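Local coordinates for protein glycerophosphoryl diester phosphodiesterase (Parabacteroides distasonis, PDB 3MZ2) that probably hydrolyses glycerophosphodiesters, using a TIM-barrel fold, at residues Ile136-Asp141 against Met161-Asp166; Ser35-Gly40 against Glu264-Ile269. All blocks are in the same frame, centred on the assembly; numbering follows the deposited sequence. Where two conformers were deposited one is given.

Contact 1. Residues Ile136-Asp141 against Met161-Asp166; sequences ILDKKD and MITVHD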
ATOM      1  N   ILE A 136      -4.169 -15.475  -5.812  1.00 10.52           N
ATOM      2  CA  ILE A 136      -4.432 -14.655  -4.649  1.00 10.87           C
ATOM      3  C   ILE A 136      -3.892 -13.255  -4.936  1.00 11.12           C
ATOM      4  O   ILE A 136      -2.684 -13.076  -5.148  1.00 10.13           O
ATOM      5  CB  ILE A 136      -3.798 -15.239  -3.373  1.00 10.93           C
ATOM      6  CG1 ILE A 136      -4.244 -16.697  -3.203  1.00 12.14           C
ATOM      7  CG2 ILE A 136      -4.220 -14.328  -2.147  1.00 11.20           C
ATOM      8  CD1 ILE A 136      -3.563 -17.477  -1.991  1.00 13.06           C
ATOM      9  N   LEU A 137      -4.791 -12.287  -5.040  1.00 11.50           N
ATOM     10  CA  LEU A 137      -4.445 -10.947  -5.497  1.00 11.40           C
ATOM     11  C   LEU A 137      -4.001 -10.047  -4.344  1.00 13.48           C
ATOM     12  O   LEU A 137      -4.790  -9.696  -3.438  1.00 15.00           O
ATOM     13  CB  LEU A 137      -5.609 -10.257  -6.219  1.00 11.33           C
ATOM     14  CG  LEU A 137      -6.242 -11.044  -7.385  1.00 11.40           C
ATOM     15  CD1 LEU A 137      -7.287 -10.159  -8.126  1.00 12.55           C
ATOM     16  CD2 LEU A 137      -5.217 -11.621  -8.360  1.00 13.03           C
ATOM     17  N   ASP A 138      -2.762  -9.586  -4.426  1.00 14.38           N
ATOM     18  CA  ASP A 138      -2.305  -8.543  -3.512  1.00 17.15           C
ATOM     19  C   ASP A 138      -2.810  -7.193  -4.082  1.00 17.84           C
ATOM     20  O   ASP A 138      -3.463  -7.146  -5.130  1.00 20.19           O
ATOM     21  CB  ASP A 138      -0.779  -8.613  -3.383  1.00 17.68           C
ATOM     22  CG  ASP A 138      -0.244  -7.882  -2.153  1.00 23.98           C
ATOM     23  OD1 ASP A 138      -1.039  -7.458  -1.289  1.00 30.22           O
ATOM     24  OD2 ASP A 138       0.998  -7.758  -2.065  1.00 29.45           O
ATOM     25  N   LYS A 139      -2.601  -6.113  -3.365  1.00 18.70           N
ATOM     26  CA  LYS A 139      -3.076  -4.791  -3.733  0.50 19.59           C
ATOM     27  C   LYS A 139      -1.864  -3.936  -4.051  1.00 20.11           C
ATOM     28  O   LYS A 139      -0.994  -3.811  -3.168  1.00 20.33           O
ATOM     29  CB  LYS A 139      -3.835  -4.202  -2.515  0.50 20.17           C
ATOM     30  CG  LYS A 139      -4.083  -2.673  -2.511  0.50 22.69           C
ATOM     31  CD  LYS A 139      -5.014  -2.278  -1.360  0.50 24.84           C
ATOM     32  CE  LYS A 139      -5.681  -0.920  -1.558  0.50 26.98           C
ATOM     33  NZ  LYS A 139      -6.958  -0.841  -0.776  0.50 27.51           N
ATOM     34  N   LYS A 140      -1.831  -3.357  -5.258  1.00 19.75           N
ATOM     35  CA  LYS A 140      -0.904  -2.293  -5.600  0.50 19.98           C
ATOM     36  C   LYS A 140      -1.745  -1.059  -5.936  1.00 19.60           C
ATOM     37  O   LYS A 140      -2.251  -0.399  -5.033  1.00 21.08           O
ATOM     38  CB  LYS A 140       0.017  -2.713  -6.766  0.50 20.20           C
ATOM     39  CG  LYS A 140       0.815  -4.007  -6.526  0.50 21.04           C
ATOM     40  CD  LYS A 140       2.018  -3.791  -5.622  0.50 21.99           C
ATOM     41  CE  LYS A 140       2.607  -5.109  -5.192  0.50 22.58           C
ATOM     42  NZ  LYS A 140       1.609  -5.905  -4.435  0.50 22.85           N
ATOM     43  N   ASP A 141      -1.940  -0.749  -7.224  1.00 17.92           N
ATOM     44  CA  ASP A 141      -2.686   0.448  -7.594  1.00 18.08           C
ATOM     45  C   ASP A 141      -4.028   0.193  -8.329  1.00 17.89           C
ATOM     46  O   ASP A 141      -4.612   1.154  -8.865  1.00 19.37           O
ATOM     47  CB  ASP A 141      -1.788   1.421  -8.418  1.00 18.88           C
ATOM     48  CG  ASP A 141      -1.334   0.856  -9.744  1.00 19.30           C
ATOM     49  OD1 ASP A 141      -1.662  -0.292 -10.065  1.00 17.56           O
ATOM     50  OD2 ASP A 141      -0.631   1.587 -10.479  1.00 21.51           O
HETATM   51  N   MSE A 161      -8.795 -15.274  -5.313  1.00 11.16           N
HETATM   52  CA  MSE A 161      -9.037 -14.799  -3.943  1.00 11.59           C
HETATM   53  C   MSE A 161      -8.493 -13.394  -3.801  1.00 11.58           C
HETATM   54  O   MSE A 161      -7.619 -12.987  -4.595  1.00 13.25           O
HETATM   55  CB  MSE A 161      -8.349 -15.694  -2.893  1.00 12.10           C
HETATM   56  CG  MSE A 161      -8.951 -17.049  -2.841  1.00 13.59           C
HETATM   57 SE   MSE A 161      -7.834 -18.344  -1.893  0.75 13.88          SE
HETATM   58  CE  MSE A 161      -7.731 -17.521  -0.113  1.00 11.57           C
ATOM     59  N   ILE A 162      -8.951 -12.695  -2.775  1.00 11.41           N
ATOM     60  CA  ILE A 162      -8.540 -11.289  -2.548  1.00 11.75           C
ATOM     61  C   ILE A 162      -7.825 -11.183  -1.204  1.00 12.25           C
ATOM     62  O   ILE A 162      -8.335 -11.643  -0.207  1.00 10.96           O
ATOM     63  CB  ILE A 162      -9.766 -10.355  -2.556  1.00 11.65           C
ATOM     64  CG1 ILE A 162     -10.546 -10.513  -3.877  1.00 14.45           C
ATOM     65  CG2 ILE A 162      -9.322  -8.871  -2.358  1.00 13.56           C
ATOM     66  CD1 ILE A 162     -12.017  -9.984  -3.815  1.00 14.78           C
ATOM     67  N   THR A 163      -6.643 -10.570  -1.199  1.00 11.42           N
ATOM     68  CA  THR A 163      -5.916 -10.319   0.030  1.00 12.33           C
ATOM     69  C   THR A 163      -6.492  -9.067   0.648  1.00 12.77           C
ATOM     70  O   THR A 163      -6.635  -8.046  -0.026  1.00 11.65           O
ATOM     71  CB  THR A 163      -4.405 -10.116  -0.213  1.00 13.17           C
ATOM     72  OG1 THR A 163      -3.885 -11.285  -0.824  1.00 14.32           O
ATOM     73  CG2 THR A 163      -3.685  -9.891   1.161  1.00 14.51           C
ATOM     74  N   VAL A 164      -6.815  -9.168   1.942  1.00 12.16           N
ATOM     75  CA  VAL A 164      -7.369  -8.044   2.713  1.00 12.57           C
ATOM     76  C   VAL A 164      -6.582  -7.910   3.994  1.00 12.12           C
ATOM     77  O   VAL A 164      -6.162  -8.940   4.592  1.00 12.50           O
ATOM     78  CB  VAL A 164      -8.878  -8.246   3.030  1.00 12.24           C
ATOM     79  CG1 VAL A 164      -9.717  -8.167   1.710  1.00 11.46           C
ATOM     80  CG2 VAL A 164      -9.158  -9.538   3.800  1.00 12.58           C
ATOM     81  N   HIS A 165      -6.328  -6.657   4.365  1.00 12.74           N
ATOM     82  CA  HIS A 165      -5.486  -6.378   5.513  1.00 13.85           C
ATOM     83  C   HIS A 165      -6.266  -6.193   6.825  1.00 14.03           C
ATOM     84  O   HIS A 165      -5.684  -6.213   7.900  1.00 13.62           O
ATOM     85  CB  HIS A 165      -4.593  -5.175   5.247  1.00 15.13           C
ATOM     86  CG  HIS A 165      -3.617  -5.378   4.140  1.00 20.56           C
ATOM     87  ND1 HIS A 165      -3.229  -4.356   3.296  1.00 28.40           N
ATOM     88  CD2 HIS A 165      -2.988  -6.493   3.696  1.00 24.90           C
ATOM     89  CE1 HIS A 165      -2.368  -4.832   2.409  1.00 28.63           C
ATOM     90  NE2 HIS A 165      -2.200  -6.123   2.636  1.00 26.66           N
ATOM     91  N   ASP A 166      -7.565  -6.001   6.744  1.00 14.13           N
ATOM     92  CA  ASP A 166      -8.381  -5.797   7.945  0.50 13.75           C
ATOM     93  C   ASP A 166      -9.837  -6.076   7.627  1.00 13.70           C
ATOM     94  O   ASP A 166     -10.210  -6.351   6.466  1.00 12.06           O
ATOM     95  CB  ASP A 166      -8.186  -4.379   8.552  0.50 14.23           C
ATOM     96  CG  ASP A 166      -8.857  -3.278   7.740  0.50 15.44           C
ATOM     97  OD1 ASP A 166      -9.225  -3.524   6.578  0.50 16.24           O
ATOM     98  OD2 ASP A 166      -9.001  -2.154   8.275  0.50 18.38           O
TER
HETATM   99  O   HOH W   1      -6.057  -7.206  -2.586  1.00 25.86           O
HETATM  100  O   HOH W   2      -0.235  -7.628   1.131  1.00 25.00           O
HETATM  101  O   HOH W   3      -3.988  -6.538  -0.166  1.00 33.35           O
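I136 and L137 run parallel to M161 and I162 as neighbouring strands, joined by L137 N to M161 O at 2.9 Å and T163 N to L137 O at 3.0 Å. The strands belong to the beta-alpha-beta unit formed with helix 144-153. I136 and M161 lie side by side and point the same way, with I136 CG1 4.2 Å from the selenium of selenomethionine M161. On the other face of the sheet, L137 and I162 both rest on I151 of the helix. I136 CG2, anti to the backbone N, meets T163 OG1 at 3.3 Å, the two side chains crossing at about a right angle. OG1 also lies near L137 O, at best a weak hydrogen bond. Toward the C-terminal ends of the strands the contact turns polar. One water donates to D138 OD1 at 2.6 Å and lies in the ring plane of H165, 2.9 Å from NE2. Another water lies between L137 O and T163 O, within hydrogen-bonding distance of both. D138 OD2 forms a salt bridge with K140 NZ at 3.1 Å, and the same lysine also pairs with D67. The apolar strand pair thus gives way to a charged, hydrated end, where a water, not a direct hydrogen bond, links D138 to H165.

Contact 2. Residues Ser35-Gly40 against Glu264-Ile269; sequences SGHRGG and ESDRPI. With SO4 (sulfate ion), chain C; SO4 (sulfate ion), chain G; SO4 (sulfate ion), chain F.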
ATOM      1  N   SER A  35       2.007 -21.985  -1.130  1.00 10.75           N
ATOM      2  CA  SER A  35       1.631 -20.850  -1.991  1.00 11.12           C
ATOM      3  C   SER A  35       2.887 -20.160  -2.483  1.00 12.74           C
ATOM      4  O   SER A  35       3.809 -19.920  -1.703  1.00 12.14           O
ATOM      5  CB  SER A  35       0.714 -19.896  -1.213  1.00 11.10           C
ATOM      6  OG  SER A  35       0.106 -18.942  -2.052  1.00 11.59           O
ATOM      7  N   GLY A  36       2.951 -19.893  -3.787  1.00 12.50           N
ATOM      8  CA  GLY A  36       4.079 -19.235  -4.400  1.00 12.85           C
ATOM      9  C   GLY A  36       3.965 -17.754  -4.213  1.00 13.98           C
ATOM     10  O   GLY A  36       3.094 -17.110  -4.817  1.00 14.52           O
ATOM     11  N   HIS A  37       4.826 -17.191  -3.379  1.00 13.07           N
ATOM     12  CA  HIS A  37       4.945 -15.742  -3.211  1.00 15.63           C
ATOM     13  C   HIS A  37       5.387 -15.050  -4.492  1.00 16.47           C
ATOM     14  O   HIS A  37       6.447 -15.363  -5.084  1.00 15.57           O
ATOM     15  CB  HIS A  37       5.959 -15.443  -2.110  1.00 15.05           C
ATOM     16  CG  HIS A  37       6.067 -13.996  -1.730  1.00 17.56           C
ATOM     17  ND1 HIS A  37       7.189 -13.239  -1.991  1.00 17.88           N
ATOM     18  CD2 HIS A  37       5.211 -13.180  -1.065  1.00 20.84           C
ATOM     19  CE1 HIS A  37       7.027 -12.021  -1.504  1.00 18.64           C
ATOM     20  NE2 HIS A  37       5.841 -11.963  -0.922  1.00 18.95           N
ATOM     21  N   ARG A  38       4.563 -14.080  -4.906  1.00 18.76           N
ATOM     22  CA  ARG A  38       4.759 -13.317  -6.146  1.00 20.99           C
ATOM     23  C   ARG A  38       4.928 -14.292  -7.281  1.00 20.06           C
ATOM     24  O   ARG A  38       5.676 -14.018  -8.202  1.00 23.53           O
ATOM     25  CB  ARG A  38       5.965 -12.359  -6.075  1.00 19.58           C
ATOM     26  CG  ARG A  38       5.970 -11.324  -4.973  1.00 23.97           C
ATOM     27  CD  ARG A  38       7.211 -10.434  -5.057  1.00 24.70           C
ATOM     28  NE  ARG A  38       7.510  -9.645  -3.858  1.00 26.93           N
ATOM     29  CZ  ARG A  38       8.718  -9.180  -3.536  1.00 29.20           C
ATOM     30  NH1 ARG A  38       9.756  -9.384  -4.329  1.00 32.17           N
ATOM     31  NH2 ARG A  38       8.892  -8.477  -2.417  1.00 29.67           N
ATOM     32  N   GLY A  39       4.289 -15.463  -7.172  1.00 21.05           N
ATOM     33  CA  GLY A  39       4.400 -16.556  -8.078  1.00 20.81           C
ATOM     34  C   GLY A  39       5.444 -17.630  -7.868  1.00 21.68           C
ATOM     35  O   GLY A  39       5.437 -18.623  -8.549  1.00 22.38           O
ATOM     36  N   GLY A  40       6.333 -17.464  -6.881  1.00 20.15           N
ATOM     37  CA  GLY A  40       7.566 -18.259  -6.795  1.00 19.39           C
ATOM     38  C   GLY A  40       8.607 -17.715  -7.775  1.00 19.86           C
ATOM     39  O   GLY A  40       8.266 -16.992  -8.722  1.00 19.28           O
ATOM     40  N   GLU A 264       3.694 -19.831   2.516  1.00 10.02           N
ATOM     41  CA  GLU A 264       3.918 -18.960   1.354  1.00 11.39           C
ATOM     42  C   GLU A 264       5.400 -18.637   1.239  1.00 11.15           C
ATOM     43  O   GLU A 264       6.012 -18.158   2.196  1.00 10.28           O
ATOM     44  CB  GLU A 264       3.136 -17.656   1.454  1.00 12.14           C
ATOM     45  CG  GLU A 264       3.343 -16.728   0.265  1.00 14.61           C
ATOM     46  CD  GLU A 264       2.837 -15.329   0.541  1.00 15.54           C
ATOM     47  OE1 GLU A 264       3.424 -14.611   1.380  1.00 20.67           O
ATOM     48  OE2 GLU A 264       1.849 -14.963  -0.056  1.00 18.52           O
ATOM     49  N   SER A 265       5.964 -18.876   0.054  1.00 11.17           N
ATOM     50  CA  SER A 265       7.404 -18.833  -0.137  1.00 10.82           C
ATOM     51  C   SER A 265       7.795 -18.372  -1.510  1.00 10.56           C
ATOM     52  O   SER A 265       7.073 -18.669  -2.509  1.00  9.90           O
ATOM     53  CB  SER A 265       7.974 -20.238   0.157  1.00 10.89           C
ATOM     54  OG  SER A 265       9.362 -20.358  -0.061  1.00 11.51           O
ATOM     55  N   ASP A 266       8.952 -17.703  -1.606  1.00 11.23           N
ATOM     56  CA  ASP A 266       9.565 -17.396  -2.890  1.00 11.61           C
ATOM     57  C   ASP A 266      10.180 -18.669  -3.492  1.00 12.11           C
ATOM     58  O   ASP A 266      10.536 -18.660  -4.647  1.00 12.00           O
ATOM     59  CB  ASP A 266      10.661 -16.319  -2.774  1.00 11.27           C
ATOM     60  CG  ASP A 266      10.109 -14.926  -2.557  1.00 14.07           C
ATOM     61  OD1 ASP A 266       9.028 -14.646  -3.081  1.00 16.26           O
ATOM     62  OD2 ASP A 266      10.767 -14.118  -1.852  1.00 13.32           O
ATOM     63  N   ARG A 267      10.299 -19.733  -2.679  1.00 11.75           N
ATOM     64  CA  ARG A 267      10.936 -20.973  -3.048  1.00 12.38           C
ATOM     65  C   ARG A 267      10.000 -22.173  -2.897  1.00 13.16           C
ATOM     66  O   ARG A 267      10.336 -23.127  -2.223  1.00 12.66           O
ATOM     67  CB  ARG A 267      12.170 -21.195  -2.183  1.00 12.54           C
ATOM     68  CG  ARG A 267      13.199 -20.067  -2.184  1.00 14.37           C
ATOM     69  CD  ARG A 267      14.321 -20.401  -1.202  1.00 15.60           C
ATOM     70  NE  ARG A 267      15.321 -19.334  -1.102  1.00 15.96           N
ATOM     71  CZ  ARG A 267      16.363 -19.178  -1.923  1.00 18.81           C
ATOM     72  NH1 ARG A 267      16.571 -20.028  -2.917  1.00 21.26           N
ATOM     73  NH2 ARG A 267      17.223 -18.178  -1.730  1.00 23.78           N
ATOM     74  N   PRO A 268       8.820 -22.118  -3.536  1.00 12.50           N
ATOM     75  CA  PRO A 268       7.816 -23.180  -3.310  1.00 11.81           C
ATOM     76  C   PRO A 268       8.262 -24.614  -3.632  1.00 12.94           C
ATOM     77  O   PRO A 268       7.762 -25.580  -3.040  1.00 13.68           O
ATOM     78  CB  PRO A 268       6.668 -22.753  -4.218  1.00 10.97           C
ATOM     79  CG  PRO A 268       7.325 -21.892  -5.289  1.00 10.90           C
ATOM     80  CD  PRO A 268       8.378 -21.147  -4.560  1.00 11.97           C
ATOM     81  N   ILE A 269       9.154 -24.765  -4.614  1.00 13.21           N
ATOM     82  CA  ILE A 269       9.687 -26.077  -4.997  1.00 14.84           C
ATOM     83  C   ILE A 269      10.571 -26.591  -3.887  1.00 14.50           C
ATOM     84  O   ILE A 269      10.508 -27.763  -3.506  1.00 14.36           O
ATOM     85  CB  ILE A 269      10.409 -26.071  -6.350  1.00 15.70           C
ATOM     86  CG1 ILE A 269       9.454 -25.596  -7.463  1.00 15.57           C
ATOM     87  CG2 ILE A 269      10.953 -27.538  -6.674  1.00 16.10           C
ATOM     88  CD1 ILE A 269      10.170 -25.237  -8.734  1.00 15.83           C
TER
HETATM   89  S   SO4 C   2       5.455  -8.595  -0.753  1.00 35.88           S
HETATM   90  O1  SO4 C   2       5.249  -9.069  -2.123  1.00 34.99           O
HETATM   91  O2  SO4 C   2       4.678  -9.459   0.139  1.00 34.93           O
HETATM   92  O3  SO4 C   2       6.871  -8.648  -0.347  1.00 34.43           O
HETATM   93  O4  SO4 C   2       5.083  -7.158  -0.722  1.00 37.04           O
HETATM   94  S   SO4 G   9      12.994  -9.210  -2.612  1.00 63.42           S
HETATM   95  O1  SO4 G   9      14.230  -9.507  -3.347  1.00 62.27           O
HETATM   96  O2  SO4 G   9      12.004 -10.237  -2.913  1.00 63.24           O
HETATM   97  O3  SO4 G   9      13.282  -9.193  -1.177  1.00 64.00           O
HETATM   98  O4  SO4 G   9      12.387  -7.933  -3.009  1.00 62.98           O
HETATM   99  S   SO4 F   8      17.693 -14.503  -1.014  1.00 69.78           S
HETATM  100  O1  SO4 F   8      18.560 -14.921  -2.118  1.00 70.21           O
HETATM  101  O2  SO4 F   8      17.163 -15.683  -0.325  1.00 69.41           O
HETATM  102  O3  SO4 F   8      18.458 -13.692  -0.068  1.00 70.26           O
HETATM  103  O4  SO4 F   8      16.602 -13.684  -1.542  1.00 70.19           O
HETATM  104  O   HOH W   4      -0.368 -16.576  -0.609  1.00 15.88           O
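H37 CG is anti to the backbone N (chi1 -174°), while D266 CG lies beside its own backbone N (chi1 -74°). The two side chains point the same way, and H37 ND1 donates to D266 OD1 at 2.6 Å. The oxygen lies in the imidazole plane and is met on its syn side, although ring and carboxylate planes are 52° apart. At the other ring nitrogen, NE2 donates to a sulfate oxygen, O2, at 3.0 Å. R38 grips this ion too, with NE on O1 and NH2 on O3, and sets its CG over one face of the H37 ring, toward the rim. E264 reaches H37 CD2 with OE1 at 3.3 Å; S234 gives this oxygen a hydrogen bond. Strands 33-36 and 262-265 are the first and last of the parallel TIM barrel, and their pairing closes it. S265 N bonds to S35 O at 3.0 Å, and H37 N to S265 O at 2.8 Å. H37 follows strand 33-36, which puts the sulfate, probably from the crystallisation liquor, beyond the C-terminal ends of the strands, where TIM barrels carry their active sites. G40 packs its CA against P268 CD at 3.7 Å. S265 OG accepts from R267 N in an ST turn and is also hydrogen-bonded to D240.

Overall arrangement
From the N terminus, the chain first enters the barrel on strand 33-36, which carries one side of contact 2. It continues through strand 63-70 to strand 135-137. Contact 1 then closes a short loop through helix 144-153 to strand 160-164. The remaining strands follow in order, 182-185, 205-210 and 231-234. Strand 262-265 finally returns to strand 33-36, so contact 2 closes a loop of more than 220 residues that encloses contact 1. Contact 1 joins consecutive strands; contact 2 joins the first and last strands of the barrel. Their centres are about 16 Å apart, and they meet by packing of I136 CD1 on S35 OG at 4.0 Å.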